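Local atomic coordinates of 457aa long hypothetical protein (Pyrococcus horikoshii, PDB entry 2CSU), a protein that is of unknown function but has a Rossmann-type CoA-binding domain followed by two domains related to those of succinyl-CoA ligases. Residues K9-I14 / G37-V42; F154-G159 / A207-G212. All coordinates share one frame; numbering follows the deposited sequence.

Both contacts join neighbouring parallel strands, but they belong to different sheets. Contact 1 pairs strands 10-14 and 38-42 at one edge of the five-stranded sheet of the CoA-binding domain. Contact 2 pairs strands 152-156 and 205-210 inside the mixed sheet of the flavodoxin-like domain that follows. Their centres lie 27 Å apart and their nearest atoms about 17 Å, so the two do not touch. Along the chain, contact 1 closes before contact 2 opens. Contact 1 is held by backbone bonds and aliphatic side chains. Contact 2 adds a glutamine side chain beyond the strand ends, and lies nearer the centre of the chain.

Contact 1 of 2, residues K9-I14 / G37-V42; sequences KGIAVI and GKVYPV
Ile11 and Val39 stand side by side and point the same way from paired parallel strands. Ile11 CD1 meets Val39 CG2 at 4.1 Å. The other branch of Val39, CG1, is anti to its backbone N (chi1 -177°). It reaches along the sheet to Val13 CG2, 4.0 Å away, and these two side chains meet at a slant. Val39 thus touches two residues of the neighbouring strand, Ile11 through CG2 and Val13 through CG1. On the other face, Ile14 and Val42 also run alongside each other, with Ile14 CG2 and Val42 CG1 4.0 Å apart. The Tyr40 ring lies on that face too, and turns an edge to the backbone: its CD2 is 3.6 Å from Ile11 O.

The backbone ladder runs between these layers. Ile11 N donates to Lys38 O at 2.7 Å. Tyr40 N donates to Ile11 O. Val13 N to Tyr40 O and Val42 N to Val13 O continue it. At the start, Lys38 N donates to Lys9 O from above the carbonyl plane; at 3.3 Å this hydrogen bond is the longest of the five.

Helix 23-31 packs on Val13 and Val39 and links the strands as a beta-alpha-beta unit of the Rossmann-type fold. Five backbone hydrogen bonds carry the polar part of the pairing, and the side-chain contacts between the two strands are apolar.

Contact 2 of 2, residues F154-G159 / A207-G212; sequences FISQSG and ALYIEG
Gln157 reaches across to Glu211 and Gly212 just past the ends of two parallel strands. Its CB sits 3.4 Å from Tyr209 O, the atom that also accepts the Gln157 backbone N-H. CG is anti to the backbone N (chi1 -162°), and the extended chain carries the amide over to the turn after strand 205-210. CG passes Glu211 CB on the way. CD lies by the backbone of Gly212. OE1 accepts two hydrogen bonds, from Glu211 N at 2.6 Å and from Gly212 N at 2.7 Å. Both donors come from the same face of the amide plane. Gln157 NE2 donates to Gly212 O at 2.7 Å, and this acceptor lies in the amide plane. Three bonds thus fix the rotation of the amide and tie down the turn.

Before this the strands pair in register. Ile155 N bonds Ala207 O, and Tyr209 N bonds Ile155 O. Leu208 CD2 packs against Ile155 CB at 3.5 Å, alongside it. On the opposite face, Phe154 CE1 is 4.1 Å from Tyr209 CB. Ser158 CB approaches Tyr209 CE2 obliquely at 3.3 Å. Ser156 OG donates to Ser158 O (2.7 Å), a side-chain bond within the segment just after the strand.

This parallel pair belongs to the succinyl-CoA ligase-like flavodoxin domain, with helices on both faces of the sheet. Ser158 is the N-cap of helix 159-171, its OG bonded to Leu161 N. That helix packs on the Phe154 and Tyr209 face, and helix 190-197 on the Ile155 and Leu208 face. Strand 175-181 flanks strand 152-156, and strand 232-236 flanks strand 205-210. Gly304 of the second subunit packs on Ser158 and Tyr209.

Contact 1 of 2, residues K9-I14 / G37-V42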
ATOM      1  N   LYS A   9      21.936  26.109 -15.527  1.00 32.44           N
ATOM      2  CA  LYS A   9      21.727  27.540 -15.688  1.00 34.33           C
ATOM      3  C   LYS A   9      21.094  27.857 -17.033  1.00 33.49           C
ATOM      4  O   LYS A   9      20.539  28.942 -17.228  1.00 35.13           O
ATOM      5  CB  LYS A   9      23.059  28.286 -15.546  1.00 36.15           C
ATOM      6  CG  LYS A   9      23.920  27.772 -14.398  1.00 38.93           C
ATOM      7  CD  LYS A   9      24.901  28.841 -13.898  1.00 41.49           C
ATOM      8  CE  LYS A   9      26.292  28.654 -14.474  1.00 42.97           C
ATOM      9  NZ  LYS A   9      27.034  29.951 -14.510  1.00 44.83           N
ATOM     10  N   GLY A  10      21.184  26.901 -17.951  1.00 31.96           N
ATOM     11  CA  GLY A  10      20.618  27.058 -19.273  1.00 28.95           C
ATOM     12  C   GLY A  10      20.279  25.699 -19.842  1.00 28.92           C
ATOM     13  O   GLY A  10      21.160  24.849 -20.014  1.00 28.43           O
ATOM     14  N   ILE A  11      19.000  25.485 -20.140  1.00 27.92           N
ATOM     15  CA  ILE A  11      18.552  24.209 -20.681  1.00 25.86           C
ATOM     16  C   ILE A  11      18.063  24.304 -22.110  1.00 25.75           C
ATOM     17  O   ILE A  11      17.276  25.177 -22.449  1.00 27.86           O
ATOM     18  CB  ILE A  11      17.386  23.609 -19.861  1.00 24.94           C
ATOM     19  CG1 ILE A  11      17.748  23.541 -18.381  1.00 23.77           C
ATOM     20  CG2 ILE A  11      17.038  22.231 -20.401  1.00 22.83           C
ATOM     21  CD1 ILE A  11      16.625  23.016 -17.508  1.00 23.36           C
ATOM     22  N   ALA A  12      18.530  23.386 -22.944  1.00 25.31           N
ATOM     23  CA  ALA A  12      18.100  23.329 -24.329  1.00 24.10           C
ATOM     24  C   ALA A  12      17.257  22.072 -24.471  1.00 23.73           C
ATOM     25  O   ALA A  12      17.714  20.965 -24.149  1.00 22.26           O
ATOM     26  CB  ALA A  12      19.315  23.263 -25.277  1.00 23.66           C
ATOM     27  N   VAL A  13      16.011  22.230 -24.899  1.00 23.79           N
ATOM     28  CA  VAL A  13      15.183  21.052 -25.098  1.00 23.47           C
ATOM     29  C   VAL A  13      15.099  20.878 -26.599  1.00 24.42           C
ATOM     30  O   VAL A  13      14.382  21.601 -27.285  1.00 25.15           O
ATOM     31  CB  VAL A  13      13.787  21.207 -24.498  1.00 23.30           C
ATOM     32  CG1 VAL A  13      13.012  19.907 -24.685  1.00 22.45           C
ATOM     33  CG2 VAL A  13      13.897  21.533 -23.008  1.00 21.91           C
ATOM     34  N   ILE A  14      15.869  19.927 -27.113  1.00 24.02           N
ATOM     35  CA  ILE A  14      15.911  19.696 -28.546  1.00 24.64           C
ATOM     36  C   ILE A  14      14.828  18.710 -28.929  1.00 25.18           C
ATOM     37  O   ILE A  14      14.905  17.531 -28.618  1.00 26.51           O
ATOM     38  CB  ILE A  14      17.325  19.212 -28.946  1.00 24.65           C
ATOM     39  CG1 ILE A  14      18.351  20.178 -28.329  1.00 24.65           C
ATOM     40  CG2 ILE A  14      17.464  19.150 -30.472  1.00 23.38           C
ATOM     41  CD1 ILE A  14      19.814  19.878 -28.639  1.00 25.40           C
ATOM     42  N   GLY A  37      16.672  28.821 -13.795  1.00 44.40           N
ATOM     43  CA  GLY A  37      17.525  28.861 -14.978  1.00 43.63           C
ATOM     44  C   GLY A  37      16.658  28.955 -16.235  1.00 42.97           C
ATOM     45  O   GLY A  37      15.472  28.661 -16.228  1.00 43.07           O
ATOM     46  N   LYS A  38      17.282  29.418 -17.338  1.00 41.91           N
ATOM     47  CA  LYS A  38      16.516  29.620 -18.563  1.00 40.73           C
ATOM     48  C   LYS A  38      16.369  28.331 -19.374  1.00 38.91           C
ATOM     49  O   LYS A  38      17.278  27.521 -19.468  1.00 38.77           O
ATOM     50  CB  LYS A  38      17.236  30.680 -19.395  1.00 42.32           C
ATOM     51  CG  LYS A  38      17.165  32.069 -18.756  1.00 44.50           C
ATOM     52  CD  LYS A  38      18.418  32.904 -19.037  1.00 47.41           C
ATOM     53  CE  LYS A  38      18.723  33.905 -17.916  1.00 48.89           C
ATOM     54  NZ  LYS A  38      18.096  35.191 -18.215  1.00 50.37           N
ATOM     55  N   VAL A  39      15.184  28.151 -19.954  1.00 35.90           N
ATOM     56  CA  VAL A  39      14.872  26.982 -20.764  1.00 33.82           C
ATOM     57  C   VAL A  39      14.513  27.456 -22.164  1.00 33.19           C
ATOM     58  O   VAL A  39      13.618  28.285 -22.325  1.00 33.32           O
ATOM     59  CB  VAL A  39      13.670  26.216 -20.176  1.00 32.58           C
ATOM     60  CG1 VAL A  39      13.385  24.955 -20.992  1.00 31.56           C
ATOM     61  CG2 VAL A  39      13.955  25.869 -18.721  1.00 32.19           C
ATOM     62  N   TYR A  40      15.216  26.933 -23.167  1.00 32.00           N
ATOM     63  CA  TYR A  40      14.987  27.313 -24.563  1.00 31.66           C
ATOM     64  C   TYR A  40      14.464  26.150 -25.401  1.00 31.15           C
ATOM     65  O   TYR A  40      15.027  25.065 -25.375  1.00 31.87           O
ATOM     66  CB  TYR A  40      16.294  27.799 -25.202  1.00 31.64           C
ATOM     67  CG  TYR A  40      17.000  28.891 -24.445  1.00 32.46           C
ATOM     68  CD1 TYR A  40      16.781  30.237 -24.751  1.00 32.70           C
ATOM     69  CD2 TYR A  40      17.880  28.582 -23.407  1.00 32.39           C
ATOM     70  CE1 TYR A  40      17.426  31.247 -24.039  1.00 32.96           C
ATOM     71  CE2 TYR A  40      18.527  29.582 -22.688  1.00 33.28           C
ATOM     72  CZ  TYR A  40      18.296  30.910 -23.008  1.00 33.34           C
ATOM     73  OH  TYR A  40      18.930  31.899 -22.284  1.00 34.09           O
ATOM     74  N   PRO A  41      13.380  26.364 -26.155  1.00 31.46           N
ATOM     75  CA  PRO A  41      12.842  25.283 -26.987  1.00 31.72           C
ATOM     76  C   PRO A  41      13.544  25.256 -28.341  1.00 32.59           C
ATOM     77  O   PRO A  41      13.579  26.269 -29.052  1.00 33.11           O
ATOM     78  CB  PRO A  41      11.375  25.659 -27.122  1.00 31.15           C
ATOM     79  CG  PRO A  41      11.444  27.180 -27.203  1.00 30.64           C
ATOM     80  CD  PRO A  41      12.466  27.529 -26.132  1.00 30.50           C
ATOM     81  N   VAL A  42      14.102  24.106 -28.702  1.00 32.83           N
ATOM     82  CA  VAL A  42      14.794  23.967 -29.979  1.00 33.47           C
ATOM     83  C   VAL A  42      14.034  23.034 -30.887  1.00 34.46           C
ATOM     84  O   VAL A  42      13.941  21.839 -30.623  1.00 35.31           O
ATOM     85  CB  VAL A  42      16.223  23.407 -29.814  1.00 33.55           C
ATOM     86  CG1 VAL A  42      16.805  23.061 -31.181  1.00 32.84           C
ATOM     87  CG2 VAL A  42      17.110  24.426 -29.108  1.00 32.75           C
TER

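Contact 2 of 2, residues F154-G159 / A207-G212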
ATOM      1  N   PHE A 154      16.283   9.026  -5.986  1.00 24.00           N
ATOM      2  CA  PHE A 154      15.922   7.739  -6.565  1.00 23.80           C
ATOM      3  C   PHE A 154      16.490   7.530  -7.965  1.00 24.10           C
ATOM      4  O   PHE A 154      16.253   8.332  -8.868  1.00 23.02           O
ATOM      5  CB  PHE A 154      14.388   7.612  -6.571  1.00 24.07           C
ATOM      6  CG  PHE A 154      13.860   6.373  -7.253  1.00 23.73           C
ATOM      7  CD1 PHE A 154      14.440   5.121  -7.036  1.00 24.03           C
ATOM      8  CD2 PHE A 154      12.733   6.453  -8.063  1.00 23.34           C
ATOM      9  CE1 PHE A 154      13.897   3.962  -7.614  1.00 21.75           C
ATOM     10  CE2 PHE A 154      12.182   5.306  -8.644  1.00 23.65           C
ATOM     11  CZ  PHE A 154      12.772   4.055  -8.412  1.00 22.94           C
ATOM     12  N   ILE A 155      17.269   6.463  -8.120  1.00 24.46           N
ATOM     13  CA  ILE A 155      17.871   6.107  -9.404  1.00 24.17           C
ATOM     14  C   ILE A 155      17.251   4.803  -9.897  1.00 24.52           C
ATOM     15  O   ILE A 155      17.374   3.752  -9.261  1.00 24.71           O
ATOM     16  CB  ILE A 155      19.396   5.889  -9.297  1.00 23.09           C
ATOM     17  CG1 ILE A 155      20.078   7.148  -8.763  1.00 22.89           C
ATOM     18  CG2 ILE A 155      19.968   5.551 -10.683  1.00 22.59           C
ATOM     19  CD1 ILE A 155      21.590   6.987  -8.548  1.00 21.48           C
ATOM     20  N   SER A 156      16.590   4.863 -11.038  1.00 25.30           N
ATOM     21  CA  SER A 156      15.969   3.663 -11.554  1.00 26.62           C
ATOM     22  C   SER A 156      16.445   3.261 -12.938  1.00 26.55           C
ATOM     23  O   SER A 156      16.507   4.079 -13.858  1.00 26.82           O
ATOM     24  CB  SER A 156      14.450   3.807 -11.556  1.00 25.91           C
ATOM     25  OG  SER A 156      13.873   2.680 -12.180  1.00 27.32           O
ATOM     26  N   GLN A 157      16.782   1.983 -13.070  1.00 25.98           N
ATOM     27  CA  GLN A 157      17.245   1.452 -14.335  1.00 25.17           C
ATOM     28  C   GLN A 157      16.035   1.071 -15.192  1.00 24.58           C
ATOM     29  O   GLN A 157      16.177   0.655 -16.324  1.00 25.61           O
ATOM     30  CB  GLN A 157      18.161   0.251 -14.076  1.00 25.81           C
ATOM     31  CG  GLN A 157      19.053  -0.154 -15.237  1.00 26.98           C
ATOM     32  CD  GLN A 157      20.206  -1.057 -14.796  1.00 28.05           C
ATOM     33  OE1 GLN A 157      20.128  -1.723 -13.758  1.00 27.51           O
ATOM     34  NE2 GLN A 157      21.274  -1.083 -15.591  1.00 27.48           N
ATOM     35  N   SER A 158      14.840   1.225 -14.635  1.00 24.32           N
ATOM     36  CA  SER A 158      13.607   0.943 -15.355  1.00 24.03           C
ATOM     37  C   SER A 158      12.764   2.221 -15.373  1.00 24.79           C
ATOM     38  O   SER A 158      12.315   2.703 -14.324  1.00 24.81           O
ATOM     39  CB  SER A 158      12.820  -0.167 -14.668  1.00 25.24           C
ATOM     40  OG  SER A 158      11.519  -0.268 -15.227  1.00 25.36           O
ATOM     41  N   GLY A 159      12.562   2.773 -16.564  1.00 24.69           N
ATOM     42  CA  GLY A 159      11.785   3.990 -16.697  1.00 23.44           C
ATOM     43  C   GLY A 159      10.309   3.831 -16.386  1.00 24.57           C
ATOM     44  O   GLY A 159       9.706   4.733 -15.801  1.00 25.35           O
ATOM     45  N   ALA A 207      18.011   5.640  -3.160  1.00 23.15           N
ATOM     46  CA  ALA A 207      17.224   4.445  -3.412  1.00 24.26           C
ATOM     47  C   ALA A 207      17.598   4.009  -4.816  1.00 24.29           C
ATOM     48  O   ALA A 207      17.710   4.849  -5.712  1.00 24.93           O
ATOM     49  CB  ALA A 207      15.729   4.758  -3.325  1.00 22.54           C
ATOM     50  N   LEU A 208      17.810   2.709  -5.008  1.00 24.34           N
ATOM     51  CA  LEU A 208      18.194   2.218  -6.324  1.00 24.46           C
ATOM     52  C   LEU A 208      17.324   1.076  -6.820  1.00 25.01           C
ATOM     53  O   LEU A 208      16.986   0.180  -6.056  1.00 25.13           O
ATOM     54  CB  LEU A 208      19.649   1.718  -6.311  1.00 24.80           C
ATOM     55  CG  LEU A 208      20.851   2.615  -5.977  1.00 24.74           C
ATOM     56  CD1 LEU A 208      22.128   1.764  -6.004  1.00 24.48           C
ATOM     57  CD2 LEU A 208      20.968   3.751  -6.984  1.00 23.95           C
ATOM     58  N   TYR A 209      16.937   1.128  -8.092  1.00 26.06           N
ATOM     59  CA  TYR A 209      16.211   0.015  -8.693  1.00 27.46           C
ATOM     60  C   TYR A 209      17.211  -0.497  -9.715  1.00 28.76           C
ATOM     61  O   TYR A 209      17.387   0.099 -10.778  1.00 28.03           O
ATOM     62  CB  TYR A 209      14.940   0.418  -9.433  1.00 26.91           C
ATOM     63  CG  TYR A 209      14.359  -0.789 -10.164  1.00 27.14           C
ATOM     64  CD1 TYR A 209      13.733  -1.815  -9.456  1.00 28.16           C
ATOM     65  CD2 TYR A 209      14.499  -0.936 -11.545  1.00 27.54           C
ATOM     66  CE1 TYR A 209      13.258  -2.959 -10.090  1.00 28.92           C
ATOM     67  CE2 TYR A 209      14.027  -2.087 -12.203  1.00 28.94           C
ATOM     68  CZ  TYR A 209      13.405  -3.095 -11.459  1.00 29.65           C
ATOM     69  OH  TYR A 209      12.932  -4.236 -12.066  1.00 30.47           O
ATOM     70  N   ILE A 210      17.866  -1.603  -9.386  1.00 30.27           N
ATOM     71  CA  ILE A 210      18.885  -2.172 -10.251  1.00 31.80           C
ATOM     72  C   ILE A 210      18.485  -3.409 -11.030  1.00 33.21           C
ATOM     73  O   ILE A 210      17.906  -4.350 -10.488  1.00 33.41           O
ATOM     74  CB  ILE A 210      20.149  -2.557  -9.443  1.00 31.88           C
ATOM     75  CG1 ILE A 210      20.678  -1.344  -8.676  1.00 31.53           C
ATOM     76  CG2 ILE A 210      21.204  -3.125 -10.377  1.00 32.36           C
ATOM     77  CD1 ILE A 210      21.603  -1.702  -7.542  1.00 30.26           C
ATOM     78  N   GLU A 211      18.806  -3.391 -12.316  1.00 34.48           N
ATOM     79  CA  GLU A 211      18.567  -4.529 -13.176  1.00 36.87           C
ATOM     80  C   GLU A 211      19.955  -5.143 -13.320  1.00 38.15           C
ATOM     81  O   GLU A 211      20.105  -6.361 -13.347  1.00 38.33           O
ATOM     82  CB  GLU A 211      18.003  -4.076 -14.522  1.00 36.81           C
ATOM     83  CG  GLU A 211      16.495  -3.894 -14.479  1.00 38.08           C
ATOM     84  CD  GLU A 211      15.921  -3.362 -15.771  1.00 37.82           C
ATOM     85  OE1 GLU A 211      16.621  -3.407 -16.802  1.00 38.95           O
ATOM     86  OE2 GLU A 211      14.756  -2.912 -15.754  1.00 38.14           O
ATOM     87  N   GLY A 212      20.971  -4.281 -13.362  1.00 39.91           N
ATOM     88  CA  GLY A 212      22.343  -4.768 -13.330  1.00 41.76           C
ATOM     89  C   GLY A 212      23.347  -3.650 -13.618  1.00 43.31           C
ATOM     90  O   GLY A 212      23.089  -2.712 -14.361  1.00 43.20           O
TER
HETATM   91  O   HOH W   1      17.079  -0.641 -18.864  1.00 58.59           O